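Local atomic coordinates of cyclopropane mycolic acid synthase 1 (Mycobacterium tuberculosis, PDB entry 1KPH), a protein that transfers a methylene group from S-adenosyl-L-methionine to a double bond of alpha mycolic acids, forming the distal cyclopropane ring. Residues D20-L25 with G248-L253. Sequence-based numbering, arbitrary orientation.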
ATOM      1  N   ASP A  20      -4.810 -12.642 -10.311  1.00 26.56           N
ATOM      2  CA  ASP A  20      -5.846 -12.107  -9.437  1.00 26.27           C
ATOM      3  C   ASP A  20      -6.511 -13.247  -8.685  1.00 26.09           C
ATOM      4  O   ASP A  20      -6.754 -13.160  -7.480  1.00 25.79           O
ATOM      5  CB  ASP A  20      -6.904 -11.358 -10.247  1.00 27.68           C
ATOM      6  CG  ASP A  20      -6.404 -10.040 -10.777  1.00 26.56           C
ATOM      7  OD1 ASP A  20      -7.221  -9.290 -11.352  1.00 29.87           O
ATOM      8  OD2 ASP A  20      -5.200  -9.750 -10.619  1.00 27.18           O
ATOM      9  N   ASP A  21      -6.796 -14.323  -9.410  1.00 26.45           N
ATOM     10  CA  ASP A  21      -7.435 -15.491  -8.829  1.00 26.03           C
ATOM     11  C   ASP A  21      -6.674 -15.974  -7.603  1.00 23.97           C
ATOM     12  O   ASP A  21      -7.280 -16.439  -6.640  1.00 22.16           O
ATOM     13  CB  ASP A  21      -7.514 -16.610  -9.869  1.00 30.40           C
ATOM     14  CG  ASP A  21      -8.296 -16.203 -11.104  1.00 34.98           C
ATOM     15  OD1 ASP A  21      -9.535 -16.057 -11.003  1.00 37.00           O
ATOM     16  OD2 ASP A  21      -7.671 -16.020 -12.172  1.00 37.30           O
ATOM     17  N   PHE A  22      -5.347 -15.862  -7.637  1.00 22.54           N
ATOM     18  CA  PHE A  22      -4.521 -16.296  -6.509  1.00 21.42           C
ATOM     19  C   PHE A  22      -4.632 -15.350  -5.313  1.00 20.47           C
ATOM     20  O   PHE A  22      -4.816 -15.784  -4.179  1.00 18.68           O
ATOM     21  CB  PHE A  22      -3.047 -16.406  -6.915  1.00 23.27           C
ATOM     22  CG  PHE A  22      -2.162 -16.932  -5.815  1.00 22.94           C
ATOM     23  CD1 PHE A  22      -2.113 -18.291  -5.537  1.00 24.12           C
ATOM     24  CD2 PHE A  22      -1.413 -16.059  -5.028  1.00 24.71           C
ATOM     25  CE1 PHE A  22      -1.332 -18.779  -4.488  1.00 24.30           C
ATOM     26  CE2 PHE A  22      -0.630 -16.537  -3.976  1.00 23.44           C
ATOM     27  CZ  PHE A  22      -0.591 -17.898  -3.708  1.00 23.15           C
ATOM     28  N   PHE A  23      -4.506 -14.053  -5.564  1.00 21.58           N
ATOM     29  CA  PHE A  23      -4.601 -13.088  -4.480  1.00 21.55           C
ATOM     30  C   PHE A  23      -5.969 -13.149  -3.832  1.00 21.79           C
ATOM     31  O   PHE A  23      -6.097 -12.958  -2.626  1.00 22.57           O
ATOM     32  CB  PHE A  23      -4.315 -11.675  -4.988  1.00 21.72           C
ATOM     33  CG  PHE A  23      -2.871 -11.439  -5.307  1.00 22.58           C
ATOM     34  CD1 PHE A  23      -2.424 -11.431  -6.625  1.00 20.39           C
ATOM     35  CD2 PHE A  23      -1.947 -11.253  -4.281  1.00 21.85           C
ATOM     36  CE1 PHE A  23      -1.079 -11.240  -6.916  1.00 23.75           C
ATOM     37  CE2 PHE A  23      -0.599 -11.062  -4.561  1.00 22.52           C
ATOM     38  CZ  PHE A  23      -0.164 -11.056  -5.882  1.00 23.15           C
ATOM     39  N   ARG A  24      -6.984 -13.437  -4.639  1.00 21.78           N
ATOM     40  CA  ARG A  24      -8.348 -13.539  -4.144  1.00 22.33           C
ATOM     41  C   ARG A  24      -8.497 -14.637  -3.107  1.00 21.68           C
ATOM     42  O   ARG A  24      -9.477 -14.651  -2.368  1.00 21.33           O
ATOM     43  CB  ARG A  24      -9.322 -13.796  -5.298  1.00 24.51           C
ATOM     44  CG  ARG A  24      -9.774 -12.539  -6.015  1.00 28.67           C
ATOM     45  CD  ARG A  24     -10.774 -12.858  -7.113  1.00 29.73           C
ATOM     46  NE  ARG A  24     -11.474 -11.657  -7.547  1.00 35.65           N
ATOM     47  CZ  ARG A  24     -12.465 -11.083  -6.871  1.00 35.34           C
ATOM     48  NH1 ARG A  24     -12.889 -11.603  -5.727  1.00 36.74           N
ATOM     49  NH2 ARG A  24     -13.021  -9.974  -7.333  1.00 37.85           N
ATOM     50  N   LEU A  25      -7.536 -15.559  -3.052  1.00 21.03           N
ATOM     51  CA  LEU A  25      -7.603 -16.643  -2.072  1.00 19.31           C
ATOM     52  C   LEU A  25      -7.302 -16.173  -0.660  1.00 19.72           C
ATOM     53  O   LEU A  25      -7.649 -16.855   0.305  1.00 18.99           O
ATOM     54  CB  LEU A  25      -6.634 -17.787  -2.408  1.00 21.20           C
ATOM     55  CG  LEU A  25      -6.911 -18.767  -3.555  1.00 22.52           C
ATOM     56  CD1 LEU A  25      -8.393 -19.082  -3.650  1.00 22.39           C
ATOM     57  CD2 LEU A  25      -6.440 -18.182  -4.840  1.00 23.11           C
ATOM     58  N   GLY A 248      -5.449 -26.098  -1.319  1.00 28.21           N
ATOM     59  CA  GLY A 248      -5.704 -26.910  -2.493  1.00 28.31           C
ATOM     60  C   GLY A 248      -5.959 -26.051  -3.712  1.00 29.12           C
ATOM     61  O   GLY A 248      -5.530 -26.368  -4.823  1.00 29.22           O
ATOM     62  N   GLN A 249      -6.656 -24.942  -3.499  1.00 30.06           N
ATOM     63  CA  GLN A 249      -6.969 -24.031  -4.586  1.00 30.64           C
ATOM     64  C   GLN A 249      -5.716 -23.276  -5.029  1.00 30.60           C
ATOM     65  O   GLN A 249      -5.530 -23.008  -6.213  1.00 30.65           O
ATOM     66  CB  GLN A 249      -8.040 -23.038  -4.134  1.00 31.79           C
ATOM     67  CG  GLN A 249      -8.801 -22.393  -5.274  1.00 35.34           C
ATOM     68  CD  GLN A 249      -9.473 -23.422  -6.160  1.00 36.51           C
ATOM     69  OE1 GLN A 249     -10.143 -24.333  -5.672  1.00 39.05           O
ATOM     70  NE2 GLN A 249      -9.304 -23.279  -7.467  1.00 37.83           N
ATOM     71  N   ALA A 250      -4.859 -22.944  -4.068  1.00 30.38           N
ATOM     72  CA  ALA A 250      -3.625 -22.211  -4.344  1.00 30.80           C
ATOM     73  C   ALA A 250      -2.676 -22.972  -5.272  1.00 31.44           C
ATOM     74  O   ALA A 250      -2.069 -22.389  -6.175  1.00 30.15           O
ATOM     75  CB  ALA A 250      -2.917 -21.885  -3.030  1.00 30.52           C
ATOM     76  N   ILE A 251      -2.549 -24.273  -5.043  1.00 32.29           N
ATOM     77  CA  ILE A 251      -1.671 -25.109  -5.854  1.00 33.90           C
ATOM     78  C   ILE A 251      -2.204 -25.271  -7.276  1.00 35.40           C
ATOM     79  O   ILE A 251      -1.446 -25.195  -8.244  1.00 34.72           O
ATOM     80  CB  ILE A 251      -1.497 -26.494  -5.211  1.00 32.64           C
ATOM     81  CG1 ILE A 251      -0.839 -26.334  -3.837  1.00 33.04           C
ATOM     82  CG2 ILE A 251      -0.657 -27.387  -6.111  1.00 33.13           C
ATOM     83  CD1 ILE A 251      -0.759 -27.612  -3.027  1.00 31.38           C
ATOM     84  N   ALA A 252      -3.510 -25.484  -7.398  1.00 37.64           N
ATOM     85  CA  ALA A 252      -4.144 -25.651  -8.700  1.00 38.43           C
ATOM     86  C   ALA A 252      -3.859 -24.457  -9.609  1.00 40.29           C
ATOM     87  O   ALA A 252      -3.341 -24.619 -10.716  1.00 40.10           O
ATOM     88  CB  ALA A 252      -5.645 -25.831  -8.528  1.00 38.82           C
ATOM     89  N   LEU A 253      -4.191 -23.259  -9.134  1.00 41.03           N
ATOM     90  CA  LEU A 253      -3.972 -22.039  -9.907  1.00 41.93           C
ATOM     91  C   LEU A 253      -2.498 -21.773 -10.184  1.00 42.15           C
ATOM     92  O   LEU A 253      -2.147 -21.234 -11.233  1.00 41.75           O
ATOM     93  CB  LEU A 253      -4.576 -20.830  -9.185  1.00 42.10           C
ATOM     94  CG  LEU A 253      -6.097 -20.651  -9.254  1.00 43.23           C
ATOM     95  CD1 LEU A 253      -6.519 -20.430 -10.699  1.00 42.70           C
ATOM     96  CD2 LEU A 253      -6.792 -21.868  -8.677  1.00 43.37           C
TER
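Phe22 and Ala250 form the buried half of this contact, where two short helical segments meet through carbon atoms. The ring atom CE1 of Phe22 lies 3.8 Å from CB of Ala250, the methyl approaching the ring obliquely. With CG anti to the backbone N (chi1 -176°), the ring is carried out from the 20-25 backbone until this outer carbon reaches the second helix. The CA atoms come nearest at the same pair, 6.4 Å between CA of Phe22 and CA of Ala250. Helix 256-275 closes off this inner side: Tyr262 meets the Phe22 ring edge-to-face, Val258 touches it too, and Tyr259 packs on Ala250.

Such packing joins helix 20-23, ahead of the seven-stranded class I methyltransferase sheet, to helix 247-253, in the helical connection between strands 221-227 and 278-286. Nearby, the side chain of Phe22 is about 7 Å from that of Tyr33, which probably helps bind S-adenosylmethionine.

Toward solvent, leucine methyls rest on the aliphatic parts of Gln249 and Asp21, both exposed. Leu25 and Gln249 cross at about a right angle, CD1 of Leu25 lying 3.7 Å from CG and 4.0 Å from CB of Gln249; the glutamine chain bends at chi2 (58°). Looser is the touch of the Asp21 methylene, whose CB sits 4.0 Å from CD1 of Leu253.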